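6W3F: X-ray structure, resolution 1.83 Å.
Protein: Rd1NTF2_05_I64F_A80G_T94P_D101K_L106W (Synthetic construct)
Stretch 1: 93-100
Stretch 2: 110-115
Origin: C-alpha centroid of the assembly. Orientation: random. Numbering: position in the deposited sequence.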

ATOM      1  N   ARG A  93     -15.144   4.282  -1.835  1.00 41.28           N
ATOM      2  CA  ARG A  93     -14.028   4.614  -2.717  1.00 40.76           C
ATOM      3  C   ARG A  93     -13.261   5.761  -2.077  1.00 40.69           C
ATOM      4  O   ARG A  93     -13.837   6.815  -1.783  1.00 39.86           O
ATOM      5  CB  ARG A  93     -14.524   4.987  -4.118  1.00 42.97           C
ATOM      6  CG  ARG A  93     -15.294   3.861  -4.809  1.00 44.91           C
ATOM      7  CD  ARG A  93     -15.995   4.326  -6.097  1.00 57.69           C
ATOM      8  NE  ARG A  93     -16.951   3.314  -6.549  1.00 62.67           N
ATOM      9  CZ  ARG A  93     -16.660   2.321  -7.387  1.00 63.91           C
ATOM     10  NH1 ARG A  93     -15.437   2.199  -7.894  1.00 65.95           N
ATOM     11  NH2 ARG A  93     -17.597   1.444  -7.718  1.00 62.15           N
ATOM     12  N   VAL A  94     -11.968   5.551  -1.855  1.00 33.93           N
ATOM     13  CA  VAL A  94     -11.142   6.473  -1.080  1.00 33.37           C
ATOM     14  C   VAL A  94      -9.822   6.679  -1.811  1.00 32.43           C
ATOM     15  O   VAL A  94      -9.197   5.692  -2.221  1.00 32.88           O
ATOM     16  CB  VAL A  94     -10.867   5.923   0.331  1.00 34.39           C
ATOM     17  CG1 VAL A  94      -9.996   6.899   1.121  1.00 36.11           C
ATOM     18  CG2 VAL A  94     -12.158   5.633   1.070  1.00 40.49           C
ATOM     19  N   PRO A  95      -9.366   7.918  -1.979  1.00 28.87           N
ATOM     20  CA  PRO A  95      -8.078   8.145  -2.654  1.00 28.66           C
ATOM     21  C   PRO A  95      -6.920   7.554  -1.854  1.00 28.24           C
ATOM     22  O   PRO A  95      -6.927   7.562  -0.627  1.00 28.36           O
ATOM     23  CB  PRO A  95      -7.974   9.669  -2.739  1.00 33.41           C
ATOM     24  CG  PRO A  95      -8.949  10.191  -1.720  1.00 33.90           C
ATOM     25  CD  PRO A  95     -10.035   9.174  -1.583  1.00 32.94           C
ATOM     26  N   LEU A  96      -5.931   7.032  -2.573  1.00 28.61           N
ATOM     27  CA  LEU A  96      -4.711   6.511  -1.951  1.00 28.40           C
ATOM     28  C   LEU A  96      -3.519   6.974  -2.776  1.00 28.70           C
ATOM     29  O   LEU A  96      -3.558   6.904  -4.008  1.00 30.15           O
ATOM     30  CB  LEU A  96      -4.751   4.982  -1.861  1.00 28.27           C
ATOM     31  CG  LEU A  96      -3.439   4.289  -1.452  1.00 29.15           C
ATOM     32  CD1 LEU A  96      -3.181   4.671  -0.015  1.00 28.63           C
ATOM     33  CD2 LEU A  96      -3.526   2.811  -1.624  1.00 32.58           C
ATOM     34  N   GLU A  97      -2.483   7.460  -2.100  1.00 27.55           N
ATOM     35  CA  GLU A  97      -1.208   7.785  -2.715  1.00 27.59           C
ATOM     36  C   GLU A  97      -0.124   6.987  -1.975  1.00 27.57           C
ATOM     37  O   GLU A  97      -0.153   6.894  -0.746  1.00 27.89           O
ATOM     38  CB  GLU A  97      -0.891   9.260  -2.630  1.00 28.21           C
ATOM     39  CG  GLU A  97       0.447   9.601  -3.331  1.00 38.35           C
ATOM     40  CD  GLU A  97       0.912  11.048  -3.144  1.00 48.19           C
ATOM     41  OE1 GLU A  97       0.889  11.559  -1.996  1.00 49.99           O
ATOM     42  OE2 GLU A  97       1.319  11.666  -4.155  1.00 51.32           O
ATOM     43  N   MET A  98       0.790   6.394  -2.721  1.00 28.61           N
ATOM     44  CA  MET A  98       1.896   5.635  -2.122  1.00 28.96           C
ATOM     45  C   MET A  98       3.187   5.996  -2.835  1.00 30.75           C
ATOM     46  O   MET A  98       3.198   6.257  -4.044  1.00 30.83           O
ATOM     47  CB  MET A  98       1.646   4.139  -2.224  1.00 28.18           C
ATOM     48  CG  MET A  98       0.470   3.660  -1.400  1.00 28.97           C
ATOM     49  SD  MET A  98       0.348   1.885  -1.414  1.00 43.35           S
ATOM     50  CE  MET A  98       0.060   1.558  -3.141  1.00 46.19           C
ATOM     51  N   VAL A  99       4.273   6.047  -2.071  1.00 28.17           N
ATOM     52  CA  VAL A  99       5.596   6.325  -2.599  1.00 28.41           C
ATOM     53  C   VAL A  99       6.489   5.143  -2.232  1.00 28.69           C
ATOM     54  O   VAL A  99       6.498   4.709  -1.077  1.00 29.20           O
ATOM     55  CB  VAL A  99       6.159   7.640  -2.032  1.00 31.72           C
ATOM     56  CG1 VAL A  99       7.530   7.961  -2.621  1.00 31.52           C
ATOM     57  CG2 VAL A  99       5.184   8.779  -2.286  1.00 34.43           C
ATOM     58  N   PHE A 100       7.203   4.622  -3.217  1.00 28.57           N
ATOM     59  CA  PHE A 100       8.060   3.453  -3.079  1.00 29.00           C
ATOM     60  C   PHE A 100       9.499   3.841  -3.409  1.00 29.42           C
ATOM     61  O   PHE A 100       9.760   4.724  -4.224  1.00 29.96           O
ATOM     62  CB  PHE A 100       7.614   2.291  -4.009  1.00 28.76           C
ATOM     63  CG  PHE A 100       6.262   1.721  -3.691  1.00 28.97           C
ATOM     64  CD1 PHE A 100       5.105   2.369  -4.120  1.00 28.00           C
ATOM     65  CD2 PHE A 100       6.138   0.517  -3.005  1.00 30.44           C
ATOM     66  CE1 PHE A 100       3.860   1.835  -3.851  1.00 31.02           C
ATOM     67  CE2 PHE A 100       4.899  -0.012  -2.722  1.00 30.68           C
ATOM     68  CZ  PHE A 100       3.737   0.659  -3.176  1.00 33.12           C
ATOM     69  N   GLU A 110       7.731   3.944   1.292  1.00 29.98           N
ATOM     70  CA  GLU A 110       8.220   5.049   2.108  1.00 31.03           C
ATOM     71  C   GLU A 110       7.086   5.864   2.717  1.00 33.27           C
ATOM     72  O   GLU A 110       7.184   6.324   3.860  1.00 32.97           O
ATOM     73  CB  GLU A 110       9.095   6.017   1.298  1.00 30.72           C
ATOM     74  CG  GLU A 110      10.421   5.569   0.899  1.00 35.33           C
ATOM     75  CD  GLU A 110      11.218   6.693   0.261  1.00 38.64           C
ATOM     76  OE1 GLU A 110      10.695   7.830   0.172  1.00 44.08           O
ATOM     77  OE2 GLU A 110      12.356   6.441  -0.149  1.00 50.30           O
ATOM     78  N   ARG A 111       6.018   6.103   1.938  1.00 30.36           N
ATOM     79  CA  ARG A 111       4.920   6.914   2.408  1.00 30.92           C
ATOM     80  C   ARG A 111       3.611   6.362   1.856  1.00 30.19           C
ATOM     81  O   ARG A 111       3.554   5.841   0.736  1.00 29.10           O
ATOM     82  CB  ARG A 111       5.057   8.385   1.986  1.00 33.22           C
ATOM     83  CG  ARG A 111       6.225   9.136   2.590  1.00 40.83           C
ATOM     84  N   MET A 112       2.570   6.485   2.654  1.00 34.01           N
ATOM     85  CA  MET A 112       1.231   6.083   2.247  1.00 35.58           C
ATOM     86  C   MET A 112       0.266   7.109   2.804  1.00 36.80           C
ATOM     87  O   MET A 112       0.354   7.472   3.981  1.00 40.83           O
ATOM     88  CB  MET A 112       0.904   4.691   2.788  1.00 43.66           C
ATOM     89  CG  MET A 112      -0.423   4.150   2.360  1.00 55.26           C
ATOM     90  SD  MET A 112      -0.750   2.622   3.281  1.00 66.32           S
ATOM     91  CE  MET A 112       0.850   1.819   3.084  1.00 47.60           C
ATOM     92  N   LYS A 113      -0.650   7.586   1.962  1.00 36.79           N
ATOM     93  CA  LYS A 113      -1.651   8.548   2.393  1.00 37.40           C
ATOM     94  C   LYS A 113      -2.999   8.046   1.895  1.00 41.72           C
ATOM     95  O   LYS A 113      -3.239   7.983   0.682  1.00 38.81           O
ATOM     96  CB  LYS A 113      -1.354   9.949   1.877  1.00 42.65           C
ATOM     97  CG  LYS A 113      -2.233  10.992   2.540  1.00 49.22           C
ATOM     98  CD  LYS A 113      -1.760  12.407   2.270  1.00 53.54           C
ATOM     99  CE  LYS A 113      -2.740  13.422   2.853  1.00 56.31           C
ATOM    100  NZ  LYS A 113      -2.253  14.829   2.734  1.00 60.12           N
ATOM    101  N   TYR A 114      -3.855   7.676   2.834  1.00 36.86           N
ATOM    102  CA  TYR A 114      -5.189   7.157   2.570  1.00 39.21           C
ATOM    103  C   TYR A 114      -6.206   8.204   2.982  1.00 41.57           C
ATOM    104  O   TYR A 114      -6.215   8.649   4.133  1.00 41.36           O
ATOM    105  CB  TYR A 114      -5.401   5.857   3.345  1.00 44.07           C
ATOM    106  CG  TYR A 114      -6.723   5.162   3.129  1.00 46.65           C
ATOM    107  CD1 TYR A 114      -7.687   5.164   4.108  1.00 44.42           C
ATOM    108  CD2 TYR A 114      -6.989   4.477   1.953  1.00 44.76           C
ATOM    109  CE1 TYR A 114      -8.893   4.514   3.935  1.00 51.99           C
ATOM    110  CE2 TYR A 114      -8.190   3.826   1.764  1.00 48.30           C
ATOM    111  CZ  TYR A 114      -9.138   3.844   2.762  1.00 53.72           C
ATOM    112  OH  TYR A 114     -10.340   3.200   2.595  1.00 58.57           O
ATOM    113  N   GLY A 115      -7.076   8.579   2.051  1.00 45.51           N
ATOM    114  CA  GLY A 115      -8.079   9.597   2.331  1.00 46.31           C
ATOM    115  C   GLY A 115      -7.564  10.964   1.925  1.00 54.48           C
ATOM    116  O   GLY A 115      -6.472  11.057   1.362  1.00 56.83           O
ATOM    117  OXT GLY A 115      -8.208  11.998   2.136  1.00 62.07           O
TER

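The antiparallel strands' backbones do most of the bonding. Glu 97 and Lys 113 form a reciprocal pair: Glu 97 N donates to Lys 113 O at 2.9 Å, and Lys 113 N returns to Glu 97 O at 2.8 Å. At the next such pair, Val 99 N reaches Arg 111 O at 2.9 Å, but the return is shared. Val 99 O takes a short bond from Glu 110 N (2.8 Å) and a weak one from Arg 111 N (3.4 Å), so one carbonyl serves two successive amides. At the chain end, Gly 115 N gives Pro 95 O a nearly straight bond of 2.9 Å; proline, lacking an amide hydrogen, can only accept here. Leu 96 CA also lies 3.4 Å from Lys 113 O.

Side chains alternate. Leu 96, Met 98, Met 112 and Tyr 114 share the apolar face, where Leu 96 CD1 packs 3.7 Å from Met 112 CG and the two methionines, both buried, meet CG to CG at 3.9 Å. Val 94 CG1 sits over the Tyr 114 ring, 3.6 Å from its CZ. Glu 97, Val 99, Arg 111 and Lys 113 occupy the other face, more open to solvent, which suits the charged residues. Gly 115's backbone angles would jam a CB against the preceding carbonyl.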